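Local coordinates for putative branched-chain amino acid transport system substrate-binding protein (Rhodopseudomonas palustris, PDB 3TX6), which probably serves as the periplasmic solute-binding component of an ABC transporter, capturing lignin-derived aromatic acids such as p-coumaric acid and related compounds, at residues V125-M130 and F152-K157. Numbering follows the deposited sequence.
Sequences VLYEHM and FNDLKK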
loop_
_atom_site.group_PDB
_atom_site.type_symbol
_atom_site.label_atom_id
_atom_site.label_comp_id
_atom_site.label_asym_id
_atom_site.label_seq_id
_atom_site.Cartn_x
_atom_site.Cartn_y
_atom_site.Cartn_z
ATOM N N VAL A 125 14.353 -4.658 -2.445
ATOM C CA VAL A 125 14.273 -5.086 -3.842
ATOM C C VAL A 125 14.851 -4.001 -4.750
ATOM O O VAL A 125 15.514 -4.277 -5.752
ATOM C CB VAL A 125 12.866 -5.629 -4.262
ATOM C CG1 VAL A 125 11.852 -4.526 -4.625
ATOM C CG2 VAL A 125 13.007 -6.606 -5.400
ATOM N N LEU A 126 14.645 -2.750 -4.415
ATOM C CA LEU A 126 15.197 -1.654 -5.207
ATOM C C LEU A 126 16.702 -1.539 -5.055
ATOM O O LEU A 126 17.422 -1.385 -6.049
ATOM C CB LEU A 126 14.564 -0.334 -4.807
ATOM C CG LEU A 126 13.036 -0.179 -5.024
ATOM C CD1 LEU A 126 12.558 1.151 -4.411
ATOM C CD2 LEU A 126 12.679 -0.276 -6.505
ATOM N N TYR A 127 17.185 -1.607 -3.820
ATOM C CA TYR A 127 18.629 -1.475 -3.579
ATOM C C TYR A 127 19.412 -2.675 -4.163
ATOM O O TYR A 127 20.539 -2.510 -4.621
ATOM C CB TYR A 127 18.986 -1.283 -2.100
ATOM C CG TYR A 127 18.078 -0.331 -1.326
ATOM C CD1 TYR A 127 17.567 0.800 -1.924
ATOM C CD2 TYR A 127 17.738 -0.569 0.010
ATOM C CE1 TYR A 127 16.700 1.635 -1.252
ATOM C CE2 TYR A 127 16.884 0.283 0.697
ATOM C CZ TYR A 127 16.359 1.372 0.048
ATOM O OH TYR A 127 15.488 2.250 0.671
ATOM N N GLU A 128 18.839 -3.862 -4.108
ATOM C CA GLU A 128 19.464 -5.045 -4.698
ATOM C C GLU A 128 19.714 -4.803 -6.164
ATOM O O GLU A 128 20.783 -5.110 -6.671
ATOM C CB GLU A 128 18.635 -6.322 -4.513
ATOM C CG GLU A 128 18.727 -6.910 -3.104
ATOM C CD GLU A 128 17.792 -8.100 -2.858
ATOM O OE1 GLU A 128 16.868 -8.327 -3.680
ATOM O OE2 GLU A 128 17.989 -8.814 -1.831
ATOM N N HIS A 129 18.687 -4.297 -6.857
ATOM C CA HIS A 129 18.828 -3.952 -8.249
ATOM C C HIS A 129 19.868 -2.909 -8.488
ATOM O O HIS A 129 20.681 -3.055 -9.433
ATOM C CB HIS A 129 17.496 -3.512 -8.815
ATOM C CG HIS A 129 17.529 -3.266 -10.276
ATOM N ND1 HIS A 129 17.883 -2.076 -10.805
ATOM C CD2 HIS A 129 17.249 -4.119 -11.344
ATOM C CE1 HIS A 129 17.838 -2.178 -12.165
ATOM N NE2 HIS A 129 17.412 -3.414 -12.478
HETATM N N MSE A 130 19.880 -1.855 -7.669
HETATM C CA MSE A 130 20.908 -0.813 -7.775
HETATM C C MSE A 130 22.281 -1.470 -7.774
HETATM O O MSE A 130 23.083 -1.212 -8.654
HETATM C CB MSE A 130 20.752 0.229 -6.652
HETATM C CG MSE A 130 19.490 1.124 -6.731
HETATM SE SE MSE A 130 19.523 2.355 -5.181
HETATM C CE MSE A 130 17.630 2.948 -5.382
ATOM N N PHE A 152 13.157 7.502 3.374
ATOM C CA PHE A 152 14.515 8.019 3.573
ATOM C C PHE A 152 15.269 7.242 4.634
ATOM O O PHE A 152 16.423 6.911 4.423
ATOM C CB PHE A 152 14.566 9.509 3.883
ATOM C CG PHE A 152 15.962 10.029 3.996
ATOM C CD1 PHE A 152 16.798 10.061 2.879
ATOM C CD2 PHE A 152 16.447 10.466 5.206
ATOM C CE1 PHE A 152 18.096 10.510 2.984
ATOM C CE2 PHE A 152 17.739 10.935 5.312
ATOM C CZ PHE A 152 18.559 10.961 4.200
ATOM N N ASN A 153 14.645 6.977 5.769
ATOM C CA ASN A 153 15.332 6.273 6.822
ATOM C C ASN A 153 15.787 4.887 6.376
ATOM O O ASN A 153 16.876 4.420 6.765
ATOM C CB ASN A 153 14.453 6.148 8.049
ATOM C CG ASN A 153 14.194 7.463 8.726
ATOM O OD1 ASN A 153 14.858 8.468 8.460
ATOM N ND2 ASN A 153 13.235 7.447 9.648
ATOM N N ASP A 154 14.964 4.244 5.563
ATOM C CA ASP A 154 15.298 2.931 5.040
ATOM C C ASP A 154 16.486 3.026 4.057
ATOM O O ASP A 154 17.388 2.161 4.073
ATOM C CB ASP A 154 14.072 2.288 4.356
ATOM C CG ASP A 154 14.361 0.885 3.841
ATOM O OD1 ASP A 154 14.520 -0.001 4.700
ATOM O OD2 ASP A 154 14.474 0.683 2.586
ATOM N N LEU A 155 16.502 4.055 3.207
ATOM C CA LEU A 155 17.630 4.242 2.289
ATOM C C LEU A 155 18.930 4.418 3.082
ATOM O O LEU A 155 19.972 3.867 2.727
ATOM C CB LEU A 155 17.395 5.454 1.388
ATOM C CG LEU A 155 18.444 5.838 0.354
ATOM C CD1 LEU A 155 18.681 4.769 -0.690
ATOM C CD2 LEU A 155 18.091 7.183 -0.315
ATOM N N LYS A 156 18.849 5.141 4.189
ATOM C CA LYS A 156 20.019 5.467 4.975
ATOM C C LYS A 156 20.463 4.210 5.724
ATOM O O LYS A 156 21.652 3.903 5.755
ATOM C CB LYS A 156 19.650 6.555 5.971
ATOM C CG LYS A 156 20.734 7.529 6.389
ATOM C CD LYS A 156 20.060 8.723 7.075
ATOM C CE LYS A 156 19.506 8.362 8.456
ATOM N NZ LYS A 156 18.202 8.982 8.840
ATOM N N LYS A 157 19.516 3.453 6.292
ATOM C CA LYS A 157 19.898 2.337 7.155
ATOM C C LYS A 157 20.237 1.093 6.317
ATOM O O LYS A 157 21.350 0.572 6.357
ATOM C CB LYS A 157 18.809 2.062 8.197
ATOM C CG LYS A 157 19.039 0.823 9.062
ATOM C CD LYS A 157 17.889 0.613 10.059
ATOM C CE LYS A 157 18.075 -0.670 10.875
ATOM N NZ LYS A 157 16.915 -1.037 11.735
#
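Tyr127 and Asp154 join helix 119-130 to helix 146-161 through a phenol-carboxylate hydrogen bond. The bond from CA to CB of Tyr127 is directed at the other helix, and CG lies anti to the carbonyl carbon (chi1 -42°), which carries the ring across the gap between the backbones. Tyr127 CE1 packs obliquely against Leu155 CD1 at 3.7 Å. On the CE2 side, Asp154 OD2 sits at the ring edge near its plane, and Tyr127 CZ approaches Leu155 CA. At the tip, Tyr127 OH donates to Asp154 OD2 at 2.7 Å; the oxygen is met on its anti side, 28° out of the carboxylate plane. Leu155 N is 3.3 Å from Tyr127 OH, but the poor angle excludes a bond. Asp154 OD1 accepts from Gln158 NE2 one turn later, so both carboxylate oxygens are engaged, while Met162 and Leu164 also touch Tyr127. Both helices belong to the lobe built on the seven-stranded sheet of this periplasmic binding protein; the Asp154 side chain lies about 13 Å from the bound 3-(4-hydroxy-phenyl)pyruvic acid, so the contact is packing within the lobe. A buried carboxylate gripped by two donors is probably stabilised as the anion, which would strengthen the phenol bond.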